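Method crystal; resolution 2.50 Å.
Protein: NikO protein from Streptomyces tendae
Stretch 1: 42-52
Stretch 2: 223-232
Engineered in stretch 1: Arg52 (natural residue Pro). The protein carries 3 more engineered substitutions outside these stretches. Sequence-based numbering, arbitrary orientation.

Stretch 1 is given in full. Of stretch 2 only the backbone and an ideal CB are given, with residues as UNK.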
# COMPACT_ATOMS: atom_id res chain seq x y z
N ALA A 42 -26.01 6.71 20.06
CA ALA A 42 -25.16 7.58 20.87
C ALA A 42 -25.62 9.03 20.79
O ALA A 42 -25.64 9.74 21.79
CB ALA A 42 -23.71 7.47 20.42
N ALA A 43 -26.01 9.45 19.59
CA ALA A 43 -26.53 10.80 19.38
C ALA A 43 -27.90 10.95 20.03
O ALA A 43 -28.25 12.03 20.52
CB ALA A 43 -26.61 11.11 17.90
N ALA A 44 -28.66 9.87 20.04
CA ALA A 44 -29.99 9.86 20.64
C ALA A 44 -29.91 9.95 22.16
O ALA A 44 -30.81 10.51 22.80
CB ALA A 44 -30.75 8.61 20.22
N ALA A 45 -28.84 9.41 22.72
CA ALA A 45 -28.65 9.40 24.17
C ALA A 45 -28.44 10.80 24.74
O ALA A 45 -28.62 11.02 25.93
CB ALA A 45 -27.49 8.49 24.54
N THR A 46 -28.06 11.73 23.87
CA THR A 46 -27.81 13.10 24.29
C THR A 46 -29.07 13.95 24.19
O THR A 46 -29.13 15.05 24.74
CB THR A 46 -26.72 13.76 23.42
OG1 THR A 46 -27.26 14.04 22.12
CG2 THR A 46 -25.51 12.85 23.28
N ALA A 47 -30.07 13.43 23.49
CA ALA A 47 -31.26 14.22 23.15
C ALA A 47 -32.43 14.00 24.11
O ALA A 47 -32.38 13.13 24.98
CB ALA A 47 -31.69 13.94 21.72
N SER A 48 -33.47 14.80 23.93
CA SER A 48 -34.70 14.68 24.71
C SER A 48 -35.86 14.39 23.77
O SER A 48 -36.99 14.80 24.03
CB SER A 48 -34.96 15.97 25.48
OG SER A 48 -33.83 16.36 26.24
N ALA A 49 -35.57 13.70 22.68
CA ALA A 49 -36.57 13.40 21.66
C ALA A 49 -36.49 11.95 21.22
O ALA A 49 -35.40 11.36 21.22
CB ALA A 49 -36.40 14.33 20.47
N PRO A 50 -37.63 11.36 20.85
CA PRO A 50 -37.64 9.97 20.36
C PRO A 50 -36.96 9.84 19.01
O PRO A 50 -37.15 10.69 18.13
CB PRO A 50 -39.13 9.65 20.24
CG PRO A 50 -39.79 10.98 20.06
CD PRO A 50 -38.98 11.93 20.89
N VAL A 51 -36.16 8.79 18.84
CA VAL A 51 -35.47 8.54 17.58
C VAL A 51 -35.87 7.18 17.01
O VAL A 51 -35.57 6.14 17.60
CB VAL A 51 -33.95 8.59 17.75
CG1 VAL A 51 -33.25 8.19 16.46
CG2 VAL A 51 -33.51 9.98 18.19
N ARG A 52 -36.56 7.20 15.88
CA ARG A 52 -36.99 5.97 15.24
C ARG A 52 -35.97 5.49 14.22
O ARG A 52 -35.71 6.16 13.22
CB ARG A 52 -38.36 6.14 14.57
CG ARG A 52 -38.89 4.86 13.95
CD ARG A 52 -40.26 5.05 13.33
NE ARG A 52 -40.80 3.78 12.86
CZ ARG A 52 -41.95 3.66 12.20
NH1 ARG A 52 -42.68 4.73 11.93
NH2 ARG A 52 -42.36 2.46 11.81
N UNK A 223 -23.46 9.64 8.95
CA UNK A 223 -24.85 9.46 9.33
C UNK A 223 -25.18 10.04 10.70
O UNK A 223 -26.30 10.49 10.93
CB UNK A 223 -25.20 7.97 9.31
N UNK A 224 -24.21 10.04 11.60
CA UNK A 224 -24.41 10.62 12.93
C UNK A 224 -24.58 12.13 12.82
O UNK A 224 -25.33 12.74 13.59
CB UNK A 224 -23.24 10.28 13.85
N UNK A 225 -23.87 12.73 11.87
CA UNK A 225 -24.00 14.16 11.59
C UNK A 225 -25.43 14.49 11.19
O UNK A 225 -26.01 15.47 11.67
CB UNK A 225 -23.03 14.59 10.49
N UNK A 226 -26.00 13.67 10.32
CA UNK A 226 -27.37 13.85 9.87
C UNK A 226 -28.35 13.70 11.03
O UNK A 226 -29.32 14.46 11.14
CB UNK A 226 -27.70 12.85 8.76
N UNK A 227 -28.10 12.74 11.90
CA UNK A 227 -28.95 12.51 13.06
C UNK A 227 -28.91 13.69 14.02
O UNK A 227 -29.95 14.17 14.48
CB UNK A 227 -28.53 11.23 13.78
N UNK A 228 -27.70 14.17 14.32
CA UNK A 228 -27.53 15.33 15.19
C UNK A 228 -28.19 16.57 14.61
O UNK A 228 -28.81 17.35 15.34
CB UNK A 228 -26.04 15.60 15.43
N UNK A 229 -28.06 16.75 13.30
CA UNK A 229 -28.71 17.86 12.61
C UNK A 229 -30.22 17.80 12.76
O UNK A 229 -30.86 18.82 13.04
CB UNK A 229 -28.33 17.86 11.13
N UNK A 230 -30.79 16.62 12.58
CA UNK A 230 -32.23 16.43 12.68
C UNK A 230 -32.72 16.57 14.12
O UNK A 230 -33.88 16.92 14.35
CB UNK A 230 -32.62 15.06 12.13
N UNK A 231 -31.84 16.30 15.08
CA UNK A 231 -32.17 16.47 16.49
C UNK A 231 -32.31 17.94 16.85
O UNK A 231 -33.11 18.30 17.72
CB UNK A 231 -31.10 15.81 17.37
N UNK A 232 -31.54 18.79 16.18
CA UNK A 232 -31.61 20.22 16.41
C UNK A 232 -30.25 20.90 16.40
O UNK A 232 -30.17 22.13 16.49
CB UNK A 232 -32.31 20.49 17.75

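Stretch 2 is a helix up to position 231, and what it meets in stretch 1 is mostly small and apolar: the methyls of Ala43 and Ala47, with Val51 beyond them. No hydrogen bond crosses between the stretches, so shape decides the fit.

Position 223 has nothing of stretch 1 within reach of its ideal CB; a polar residue is as acceptable as any. It is Asp223, whose OD2 is hydrogen-bonded elsewhere in the structure.

At 224 the CA-to-CB bond runs sideways, with the ideal CB 5.3 Å from Ala43 CB. A flexible apolar chain such as Met, or Leu, could close that gap. Met224, with chi1 and chi2 both t, brings its CG to 4.1 Å from Ala43 CB.

Positions 225 and 226 receive no guidance from stretch 1: the first points away and the second is out of reach. Many helix-compatible residues would serve; they are Val225 and Thr226.

Position 227 points toward stretch 1, its ideal CB only 4.5 Å from Ala43 CB. At that distance a short apolar side chain such as Val already makes the contact; Ala would touch it more lightly, and Ile is also possible. Val227 fits, its CG1 lying 3.9 Å from Ala43 CB.

At 228 the bond again runs sideways, 5.2 Å from ideal CB to Ala43 CB, so a longer apolar chain, Leu or Met, can lean back to the methyl. Leu228 does so, its CD2 reaching 3.7 Å from Ala43 CB.

Positions 229 and 230 are out of reach, and polar or charged residues are readily accommodated. They are Arg229, whose NE and NH2 are hydrogen-bonded elsewhere in the structure, and Asp230.

Position 231 points toward stretch 1, its ideal CB 4.8 Å from Ala47 CB, with Ala43 and Val51 also near. A branched apolar chain of some length suits, Leu above all, although Ile or Met is conceivable. Leu231 spans the site: its CD2 lies 3.6 Å from Ala47 CB and 4.0 Å from Val51 CG2, while its CD1 packs 3.3 Å from Ala43 O. That carbonyl already accepts a hydrogen bond from Thr46, OG1 to O at 2.8 Å. Leu231 also completes the hole, formed with Met224, Val227 and Leu228, into which the Ala43 side chain fits as a knob.

At 232 the chain leaves the helix with phi 140° and psi -5°. A CB here would be jammed against the preceding carbonyl O, so the backbone alone calls for glycine: Gly232.

Stretch 2, residues 223-232: DMVTVLRDLG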
# COMPACT_ATOMS: atom_id res chain seq x y z
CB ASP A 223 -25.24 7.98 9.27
CG ASP A 223 -25.30 7.45 7.85
OD1 ASP A 223 -25.40 8.27 6.91
OD2 ASP A 223 -25.26 6.21 7.67
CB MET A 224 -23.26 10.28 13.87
CG MET A 224 -23.52 10.71 15.31
SD MET A 224 -22.18 10.32 16.46
CE MET A 224 -20.89 11.41 15.87
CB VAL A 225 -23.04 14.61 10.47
CG1 VAL A 225 -23.38 16.02 10.00
CG2 VAL A 225 -21.60 14.53 10.95
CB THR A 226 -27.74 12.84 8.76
OG1 THR A 226 -26.84 13.00 7.65
CG2 THR A 226 -29.17 13.05 8.28
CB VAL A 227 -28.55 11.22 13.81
CG1 VAL A 227 -29.32 11.10 15.12
CG2 VAL A 227 -28.80 10.00 12.94
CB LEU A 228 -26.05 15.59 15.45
CG LEU A 228 -25.37 14.68 16.48
CD1 LEU A 228 -23.89 15.02 16.61
CD2 LEU A 228 -26.07 14.79 17.83
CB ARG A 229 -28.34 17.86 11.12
CG ARG A 229 -26.97 18.44 10.81
CD ARG A 229 -26.62 18.27 9.34
NE ARG A 229 -25.38 18.95 8.99
CZ ARG A 229 -24.76 18.83 7.81
NH1 ARG A 229 -25.27 18.03 6.88
NH2 ARG A 229 -23.64 19.49 7.57
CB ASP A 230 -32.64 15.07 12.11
CG ASP A 230 -32.32 14.93 10.64
OD1 ASP A 230 -32.04 15.96 9.99
OD2 ASP A 230 -32.35 13.79 10.12
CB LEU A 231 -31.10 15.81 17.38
CG LEU A 231 -31.15 14.29 17.51
CD1 LEU A 231 -29.95 13.78 18.29
CD2 LEU A 231 -32.44 13.84 18.17
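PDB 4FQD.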